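Local coordinates for protein CalS10 (Micromonospora echinospora, PDB 6UK5) that probably acts as an S-adenosylmethionine-dependent methyltransferase on an amino pentose in calicheamicin biosynthesis, at residues L59-G64 and R107-G112; A139-H144 and L151-W156. All coordinates share one frame; numbering follows the deposited sequence.

Interaction 1: L59-G64 and R107-G112; sequences LDVGCG and RTFDLG. With SAM (S-adenosylmethionine), chain D.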
ATOM      1  N   LEU A  59     -28.105  10.813 -20.195  1.00 67.64           N
ATOM      2  CA  LEU A  59     -27.569   9.455 -20.219  1.00 67.28           C
ATOM      3  C   LEU A  59     -26.057   9.516 -20.078  1.00 64.48           C
ATOM      4  O   LEU A  59     -25.384  10.174 -20.877  1.00 60.81           O
ATOM      5  CB  LEU A  59     -27.958   8.730 -21.512  1.00 62.03           C
ATOM      6  CG  LEU A  59     -27.220   7.422 -21.804  1.00 66.30           C
ATOM      7  CD1 LEU A  59     -27.684   6.311 -20.885  1.00 68.94           C
ATOM      8  CD2 LEU A  59     -27.424   7.023 -23.259  1.00 63.23           C
ATOM      9  N   ASP A  60     -25.523   8.830 -19.070  1.00 65.12           N
ATOM     10  CA  ASP A  60     -24.084   8.693 -18.891  1.00 63.14           C
ATOM     11  C   ASP A  60     -23.659   7.358 -19.491  1.00 57.46           C
ATOM     12  O   ASP A  60     -24.162   6.304 -19.086  1.00 57.56           O
ATOM     13  CB  ASP A  60     -23.694   8.770 -17.416  1.00 68.00           C
ATOM     14  CG  ASP A  60     -22.203   8.886 -17.219  1.00 66.50           C
ATOM     15  OD1 ASP A  60     -21.492   9.142 -18.217  1.00 64.07           O
ATOM     16  OD2 ASP A  60     -21.748   8.717 -16.067  1.00 65.75           O
ATOM     17  N   VAL A  61     -22.741   7.407 -20.450  1.00 56.35           N
ATOM     18  CA  VAL A  61     -22.320   6.234 -21.207  1.00 52.39           C
ATOM     19  C   VAL A  61     -20.971   5.776 -20.674  1.00 51.06           C
ATOM     20  O   VAL A  61     -20.041   6.580 -20.540  1.00 51.25           O
ATOM     21  CB  VAL A  61     -22.251   6.543 -22.711  1.00 49.57           C
ATOM     22  CG1 VAL A  61     -21.647   5.379 -23.457  1.00 53.56           C
ATOM     23  CG2 VAL A  61     -23.641   6.853 -23.248  1.00 53.36           C
ATOM     24  N   GLY A  62     -20.864   4.484 -20.377  1.00 51.65           N
ATOM     25  CA  GLY A  62     -19.713   3.970 -19.663  1.00 52.66           C
ATOM     26  C   GLY A  62     -19.672   4.548 -18.264  1.00 53.10           C
ATOM     27  O   GLY A  62     -18.618   4.976 -17.784  1.00 54.07           O
ATOM     28  N   CYS A  63     -20.828   4.546 -17.594  1.00 56.04           N
ATOM     29  CA  CYS A  63     -20.956   5.199 -16.297  1.00 56.66           C
ATOM     30  C   CYS A  63     -20.147   4.505 -15.210  1.00 59.44           C
ATOM     31  O   CYS A  63     -19.847   5.129 -14.187  1.00 60.64           O
ATOM     32  CB  CYS A  63     -22.426   5.260 -15.880  1.00 60.73           C
ATOM     33  SG  CYS A  63     -23.221   3.647 -15.671  1.00 58.71           S
ATOM     34  N   GLY A  64     -19.799   3.236 -15.397  1.00 58.42           N
ATOM     35  CA  GLY A  64     -19.028   2.538 -14.381  1.00 57.56           C
ATOM     36  C   GLY A  64     -19.822   2.413 -13.097  1.00 55.97           C
ATOM     37  O   GLY A  64     -20.947   1.903 -13.083  1.00 55.58           O
ATOM     38  N   ARG A 107     -20.538   0.865 -28.450  1.00 65.20           N
ATOM     39  CA  ARG A 107     -20.480   0.822 -29.907  1.00 66.32           C
ATOM     40  C   ARG A 107     -21.796   0.425 -30.574  1.00 62.61           C
ATOM     41  O   ARG A 107     -21.926   0.611 -31.788  1.00 61.74           O
ATOM     42  CB  ARG A 107     -19.364  -0.133 -30.355  1.00 65.52           C
ATOM     43  CG  ARG A 107     -18.002   0.138 -29.706  1.00 62.58           C
ATOM     44  CD  ARG A 107     -17.069  -1.078 -29.738  1.00 57.41           C
ATOM     45  NE  ARG A 107     -17.302  -2.038 -28.661  1.00 56.55           N
ATOM     46  CZ  ARG A 107     -16.435  -2.984 -28.302  1.00 56.00           C
ATOM     47  NH1 ARG A 107     -15.274  -3.104 -28.937  1.00 54.67           N
ATOM     48  NH2 ARG A 107     -16.729  -3.816 -27.311  1.00 57.77           N
ATOM     49  N   THR A 108     -22.765  -0.117 -29.832  1.00 62.11           N
ATOM     50  CA  THR A 108     -23.941  -0.732 -30.450  1.00 54.00           C
ATOM     51  C   THR A 108     -25.267  -0.496 -29.740  1.00 62.91           C
ATOM     52  O   THR A 108     -26.295  -0.901 -30.290  1.00 65.79           O
ATOM     53  CB  THR A 108     -23.745  -2.251 -30.614  1.00 53.92           C
ATOM     54  OG1 THR A 108     -23.359  -2.836 -29.362  1.00 61.67           O
ATOM     55  CG2 THR A 108     -22.743  -2.565 -31.716  1.00 57.49           C
ATOM     56  N   PHE A 109     -25.300   0.110 -28.557  1.00 64.55           N
ATOM     57  CA  PHE A 109     -26.520   0.072 -27.764  1.00 67.18           C
ATOM     58  C   PHE A 109     -27.661   0.780 -28.491  1.00 68.12           C
ATOM     59  O   PHE A 109     -27.454   1.619 -29.373  1.00 67.84           O
ATOM     60  CB  PHE A 109     -26.298   0.725 -26.397  1.00 65.38           C
ATOM     61  CG  PHE A 109     -26.138   2.222 -26.451  1.00 61.18           C
ATOM     62  CD1 PHE A 109     -25.002   2.800 -26.994  1.00 63.08           C
ATOM     63  CD2 PHE A 109     -27.120   3.052 -25.933  1.00 58.33           C
ATOM     64  CE1 PHE A 109     -24.859   4.178 -27.036  1.00 59.97           C
ATOM     65  CE2 PHE A 109     -26.978   4.425 -25.967  1.00 53.74           C
ATOM     66  CZ  PHE A 109     -25.847   4.988 -26.521  1.00 57.62           C
ATOM     67  N   ASP A 110     -28.883   0.420 -28.108  1.00 70.87           N
ATOM     68  CA  ASP A 110     -30.085   1.079 -28.607  1.00 73.34           C
ATOM     69  C   ASP A 110     -31.130   1.019 -27.508  1.00 73.27           C
ATOM     70  O   ASP A 110     -31.515  -0.073 -27.078  1.00 75.68           O
ATOM     71  CB  ASP A 110     -30.607   0.416 -29.883  1.00 73.19           C
ATOM     72  CG  ASP A 110     -31.753   1.181 -30.509  1.00 72.59           C
ATOM     73  OD1 ASP A 110     -32.381   2.003 -29.808  1.00 71.59           O
ATOM     74  OD2 ASP A 110     -32.023   0.959 -31.706  1.00 69.63           O
ATOM     75  N   LEU A 111     -31.587   2.185 -27.061  1.00 70.32           N
ATOM     76  CA  LEU A 111     -32.574   2.275 -25.998  1.00 70.06           C
ATOM     77  C   LEU A 111     -33.898   2.828 -26.501  1.00 69.32           C
ATOM     78  O   LEU A 111     -34.819   3.029 -25.701  1.00 67.33           O
ATOM     79  CB  LEU A 111     -32.046   3.159 -24.863  1.00 67.50           C
ATOM     80  CG  LEU A 111     -30.678   2.787 -24.282  1.00 64.58           C
ATOM     81  CD1 LEU A 111     -30.046   3.998 -23.600  1.00 64.50           C
ATOM     82  CD2 LEU A 111     -30.768   1.606 -23.333  1.00 64.19           C
ATOM     83  N   GLY A 112     -34.023   3.065 -27.806  1.00 70.80           N
ATOM     84  CA  GLY A 112     -35.271   3.494 -28.395  1.00 71.65           C
ATOM     85  C   GLY A 112     -35.715   4.886 -28.015  1.00 69.66           C
ATOM     86  O   GLY A 112     -36.796   5.308 -28.442  1.00 75.95           O
TER
HETATM   87  N   SAM D 302     -17.914   7.457 -15.930  1.00 62.92           N
HETATM   88  CA  SAM D 302     -17.075   6.494 -15.291  1.00 65.34           C
HETATM   89  C   SAM D 302     -16.369   7.074 -14.027  1.00 62.85           C
HETATM   90  O   SAM D 302     -15.832   8.206 -14.117  1.00 57.37           O
HETATM   91  OXT SAM D 302     -16.386   6.351 -13.012  1.00 61.42           O
HETATM   92  CB  SAM D 302     -16.027   5.973 -16.285  1.00 62.48           C
HETATM   93  CG  SAM D 302     -15.516   4.640 -15.766  1.00 62.69           C
HETATM   94  SD  SAM D 302     -13.945   4.370 -16.616  1.00 57.16           S
HETATM   95  CE  SAM D 302     -13.171   3.198 -15.513  1.00 68.84           C
HETATM   96  C5' SAM D 302     -14.296   3.300 -18.064  1.00 60.53           C
HETATM   97  C4' SAM D 302     -15.604   2.498 -18.084  1.00 59.88           C
HETATM   98  O4' SAM D 302     -15.969   2.248 -19.453  1.00 64.17           O
HETATM   99  C3' SAM D 302     -15.525   1.133 -17.395  1.00 61.60           C
HETATM  100  O3' SAM D 302     -16.305   1.122 -16.202  1.00 59.25           O
HETATM  101  C2' SAM D 302     -16.097   0.139 -18.425  1.00 62.27           C
HETATM  102  O2' SAM D 302     -17.088  -0.707 -17.853  1.00 59.70           O
HETATM  103  C1' SAM D 302     -16.700   1.046 -19.498  1.00 66.02           C
HETATM  104  N9  SAM D 302     -16.622   0.518 -20.854  1.00 66.80           N
HETATM  105  C8  SAM D 302     -15.493   0.171 -21.553  1.00 66.70           C
HETATM  106  N7  SAM D 302     -15.722  -0.201 -22.788  1.00 64.22           N
HETATM  107  C5  SAM D 302     -17.095  -0.086 -22.917  1.00 63.36           C
HETATM  108  C6  SAM D 302     -17.972  -0.309 -23.997  1.00 61.55           C
HETATM  109  N6  SAM D 302     -17.580  -0.765 -25.190  1.00 62.09           N
HETATM  110  N1  SAM D 302     -19.285  -0.058 -23.804  1.00 59.60           N
HETATM  111  C2  SAM D 302     -19.687   0.377 -22.606  1.00 60.55           C
HETATM  112  N3  SAM D 302     -18.958   0.611 -21.513  1.00 61.54           N
HETATM  113  C4  SAM D 302     -17.665   0.360 -21.735  1.00 63.87           C

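Interaction 2: A139-H144 and L151-W156; sequences AAMSAH and LVLEPW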
ATOM      1  N   ALA A 139     -21.195   7.831 -32.900  1.00 70.22           N
ATOM      2  CA  ALA A 139     -22.401   7.865 -33.719  1.00 68.17           C
ATOM      3  C   ALA A 139     -23.596   7.306 -32.958  1.00 67.01           C
ATOM      4  O   ALA A 139     -24.712   7.825 -33.076  1.00 63.23           O
ATOM      5  CB  ALA A 139     -22.178   7.088 -35.016  1.00 70.46           C
ATOM      6  N   ALA A 140     -23.381   6.252 -32.167  1.00 69.11           N
ATOM      7  CA  ALA A 140     -24.463   5.692 -31.363  1.00 65.41           C
ATOM      8  C   ALA A 140     -24.966   6.706 -30.343  1.00 60.92           C
ATOM      9  O   ALA A 140     -26.173   6.960 -30.247  1.00 55.41           O
ATOM     10  CB  ALA A 140     -23.990   4.417 -30.667  1.00 66.16           C
ATOM     11  N   MET A 141     -24.052   7.295 -29.566  1.00 60.19           N
ATOM     12  CA  MET A 141     -24.443   8.306 -28.589  1.00 59.77           C
ATOM     13  C   MET A 141     -25.242   9.425 -29.246  1.00 57.85           C
ATOM     14  O   MET A 141     -26.272   9.864 -28.719  1.00 54.10           O
ATOM     15  CB  MET A 141     -23.203   8.879 -27.898  1.00 58.61           C
ATOM     16  CG  MET A 141     -22.342   7.856 -27.180  1.00 55.46           C
ATOM     17  SD  MET A 141     -21.112   8.657 -26.128  1.00 52.57           S
ATOM     18  CE  MET A 141     -19.578   8.058 -26.830  1.00 54.22           C
ATOM     19  N   SER A 142     -24.776   9.905 -30.400  1.00 58.49           N
ATOM     20  CA  SER A 142     -25.474  10.986 -31.087  1.00 52.78           C
ATOM     21  C   SER A 142     -26.875  10.570 -31.518  1.00 54.35           C
ATOM     22  O   SER A 142     -27.790  11.402 -31.539  1.00 55.47           O
ATOM     23  CB  SER A 142     -24.659  11.440 -32.298  1.00 51.83           C
ATOM     24  OG  SER A 142     -25.318  12.481 -32.997  1.00 59.85           O
ATOM     25  N   ALA A 143     -27.066   9.296 -31.866  1.00 54.28           N
ATOM     26  CA  ALA A 143     -28.393   8.832 -32.252  1.00 58.43           C
ATOM     27  C   ALA A 143     -29.382   8.968 -31.104  1.00 58.31           C
ATOM     28  O   ALA A 143     -30.584   9.142 -31.333  1.00 60.24           O
ATOM     29  CB  ALA A 143     -28.324   7.380 -32.721  1.00 56.41           C
ATOM     30  N   HIS A 144     -28.898   8.879 -29.869  1.00 57.10           N
ATOM     31  CA  HIS A 144     -29.719   9.004 -28.676  1.00 60.00           C
ATOM     32  C   HIS A 144     -29.912  10.452 -28.243  1.00 57.08           C
ATOM     33  O   HIS A 144     -30.444  10.696 -27.155  1.00 58.56           O
ATOM     34  CB  HIS A 144     -29.088   8.187 -27.546  1.00 59.30           C
ATOM     35  CG  HIS A 144     -29.204   6.707 -27.744  1.00 61.62           C
ATOM     36  ND1 HIS A 144     -28.401   6.010 -28.621  1.00 57.17           N
ATOM     37  CD2 HIS A 144     -30.021   5.791 -27.174  1.00 62.65           C
ATOM     38  CE1 HIS A 144     -28.729   4.731 -28.595  1.00 57.48           C
ATOM     39  NE2 HIS A 144     -29.705   4.570 -27.720  1.00 57.98           N
ATOM     40  N   LEU A 151     -23.712  16.506 -26.487  1.00 56.49           N
ATOM     41  CA  LEU A 151     -22.779  15.417 -26.238  1.00 54.39           C
ATOM     42  C   LEU A 151     -21.517  16.006 -25.627  1.00 52.49           C
ATOM     43  O   LEU A 151     -20.968  16.980 -26.152  1.00 56.30           O
ATOM     44  CB  LEU A 151     -22.467  14.660 -27.529  1.00 58.69           C
ATOM     45  CG  LEU A 151     -21.978  13.219 -27.379  1.00 60.01           C
ATOM     46  CD1 LEU A 151     -22.425  12.399 -28.573  1.00 57.85           C
ATOM     47  CD2 LEU A 151     -20.467  13.176 -27.257  1.00 61.47           C
ATOM     48  N   VAL A 152     -21.070  15.435 -24.514  1.00 49.61           N
ATOM     49  CA  VAL A 152     -19.872  15.900 -23.825  1.00 52.87           C
ATOM     50  C   VAL A 152     -18.968  14.700 -23.592  1.00 46.38           C
ATOM     51  O   VAL A 152     -19.426  13.650 -23.125  1.00 46.05           O
ATOM     52  CB  VAL A 152     -20.200  16.619 -22.501  1.00 49.06           C
ATOM     53  CG1 VAL A 152     -21.398  17.540 -22.687  1.00 51.87           C
ATOM     54  CG2 VAL A 152     -20.438  15.631 -21.376  1.00 51.80           C
ATOM     55  N   LEU A 153     -17.689  14.856 -23.922  1.00 47.91           N
ATOM     56  CA  LEU A 153     -16.760  13.738 -23.994  1.00 45.31           C
ATOM     57  C   LEU A 153     -15.409  14.174 -23.460  1.00 47.57           C
ATOM     58  O   LEU A 153     -14.813  15.125 -23.977  1.00 46.65           O
ATOM     59  CB  LEU A 153     -16.640  13.243 -25.437  1.00 43.33           C
ATOM     60  CG  LEU A 153     -15.865  11.955 -25.699  1.00 47.90           C
ATOM     61  CD1 LEU A 153     -16.571  11.162 -26.782  1.00 54.89           C
ATOM     62  CD2 LEU A 153     -14.438  12.259 -26.107  1.00 43.19           C
ATOM     63  N   GLU A 154     -14.929  13.485 -22.425  1.00 48.98           N
ATOM     64  CA  GLU A 154     -13.604  13.743 -21.884  1.00 49.30           C
ATOM     65  C   GLU A 154     -12.610  12.821 -22.576  1.00 50.13           C
ATOM     66  O   GLU A 154     -12.630  11.606 -22.321  1.00 45.03           O
ATOM     67  CB  GLU A 154     -13.584  13.515 -20.377  1.00 48.51           C
ATOM     68  CG  GLU A 154     -12.275  13.917 -19.709  1.00 53.79           C
ATOM     69  CD  GLU A 154     -12.231  13.545 -18.243  1.00 63.23           C
ATOM     70  OE1 GLU A 154     -13.272  13.112 -17.707  1.00 65.65           O
ATOM     71  OE2 GLU A 154     -11.152  13.678 -17.629  1.00 67.33           O
ATOM     72  N   PRO A 155     -11.736  13.329 -23.443  1.00 51.65           N
ATOM     73  CA  PRO A 155     -10.805  12.457 -24.159  1.00 51.17           C
ATOM     74  C   PRO A 155      -9.526  12.203 -23.375  1.00 48.77           C
ATOM     75  O   PRO A 155      -9.143  12.959 -22.481  1.00 50.44           O
ATOM     76  CB  PRO A 155     -10.507  13.258 -25.433  1.00 47.42           C
ATOM     77  CG  PRO A 155     -10.522  14.669 -24.955  1.00 49.27           C
ATOM     78  CD  PRO A 155     -11.592  14.734 -23.873  1.00 50.55           C
ATOM     79  N   TRP A 156      -8.867  11.106 -23.734  1.00 48.35           N
ATOM     80  CA  TRP A 156      -7.524  10.836 -23.244  1.00 51.60           C
ATOM     81  C   TRP A 156      -6.486  11.593 -24.060  1.00 51.77           C
ATOM     82  O   TRP A 156      -6.539  11.611 -25.295  1.00 52.13           O
ATOM     83  CB  TRP A 156      -7.245   9.331 -23.303  1.00 50.47           C
ATOM     84  CG  TRP A 156      -5.833   8.936 -22.969  1.00 48.61           C
ATOM     85  CD1 TRP A 156      -4.964   8.269 -23.785  1.00 49.01           C
ATOM     86  CD2 TRP A 156      -5.126   9.179 -21.745  1.00 54.03           C
ATOM     87  NE1 TRP A 156      -3.763   8.081 -23.147  1.00 48.46           N
ATOM     88  CE2 TRP A 156      -3.835   8.630 -21.893  1.00 50.98           C
ATOM     89  CE3 TRP A 156      -5.457   9.806 -20.539  1.00 53.12           C
ATOM     90  CZ2 TRP A 156      -2.876   8.689 -20.881  1.00 50.71           C
ATOM     91  CZ3 TRP A 156      -4.500   9.863 -19.535  1.00 52.62           C
ATOM     92  CH2 TRP A 156      -3.226   9.310 -19.714  1.00 50.59           C
TER

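Interaction 1: L59-G64 and R107-G112
Leu59 and Val61, on the last residues of strand 57-61, face Leu111 and Phe109 of the irregular segment 107-112, with the backbones well apart: the CA atoms of Val61 and Phe109 are 9.9 Å from each other. Side chains alone span this gap. Leu59 meets Leu111 tip to tip, its CD2 lying 4.0 Å from Leu111 CD1, and the same methyl touches the Phe109 ring, with CE2 at 3.8 Å. The ring is approached obliquely there, and Leu111 CG sits at its edge in the ring plane. Val61 CG2 reaches the end of the ring more loosely, 4.4 Å from Phe109 CZ. A chi1 of 71° sets Phe109 CG between the backbone N and the carbonyl carbon, and from there CE2 and CZ reach the Leu59 and Val61 methyls. Behind it the loop turns on an Asx turn, in which Asp110 OD1 accepts from Gly112 N at 2.8 Å, nearly along the C-O axis. The flanking ends of both segments reach the cofactor. Gly62 offers its O to the amino N of S-adenosylmethionine in a weak bond of 3.2 Å. At the start of segment 107-112, Arg107 lies near the adenine amino group and forms a salt bridge with Asp105, itself a partner of the cofactor. Three apolar side-chain contacts therefore seat the loop on the strand without directional bonds between them, while the two segments give S-adenosylmethionine only that weak bond and the Arg107 contact, most of its polar grip coming from Tyr26, Trp37, Glu83, Asp105 and Met106.

Interaction 2: A139-H144 and L151-W156
Met141 and Leu151 meet without an aromatic ring between them; the flat group of this region, the His144 imidazole, stands beside them at the end of helix 131-143. Its edge is used: His144 ND1 donates to Ala140 O at 2.9 Å, with an almost straight angle of 172° and the acceptor in the ring plane. The donor lies well above the Ala140 carbonyl plane. NE2 takes up Leu111 N, and the ring stacks with Phe109, so both nitrogens and the stacking hold its rotation. Helix 139-143 and strand 151-153 run roughly antiparallel, at 147° with axes 10.0 Å apart at closest approach. Between them Leu151 CD1 is the methyl that meets the helix: it rests 3.7 Å from Met141 CB and 3.9 Å from Ser142 N. Leu151 carries CG anti to its backbone N, chi1 -157°, and of its two branches CD1 is the one that touches Met141 CB. The longer Met141 chain runs along the strand instead, bending at chi3 and bringing its CE 4.3 Å from Leu153 CD1; it also packs on Met106, which binds S-adenosylmethionine, and on Val118 and Cys120 of the adjoining strand. The hydroxyl of Ser142 turns to Ala230 O, and helix 220-229 lies against Leu151 and Leu153 through Phe227 and Tyr223. Apolar helix-on-sheet packing of this kind, with helix 131-143 leading from strand 115-120 to the parallel neighbour 149-153, belongs to the beta-alpha-beta crossover of the Rossmann-like methyltransferase fold.

Overall arrangement
Along the chain, interaction 1 comes first: from strand 57-61 the chain passes through helix 67-73, strand 78-83, helix 86-95 and strand 101-103 before loop 107-112 returns to close it, 42 residues intervening. Strand 115-120 and helix 131-143 follow, and interaction 2 then closes a much shorter loop, with six residues between its segments. The two are in series, neither enclosing nor crossing the other. They nevertheless adjoin, their centres about 10 Å apart, and Phe109 CE1 lies 3.7 Å from Ala140 CB. Both reach the same sheet, in which strand 115-120 lies between strands 57-61 and 149-153, so the loop and the helix are tied to it and to one another.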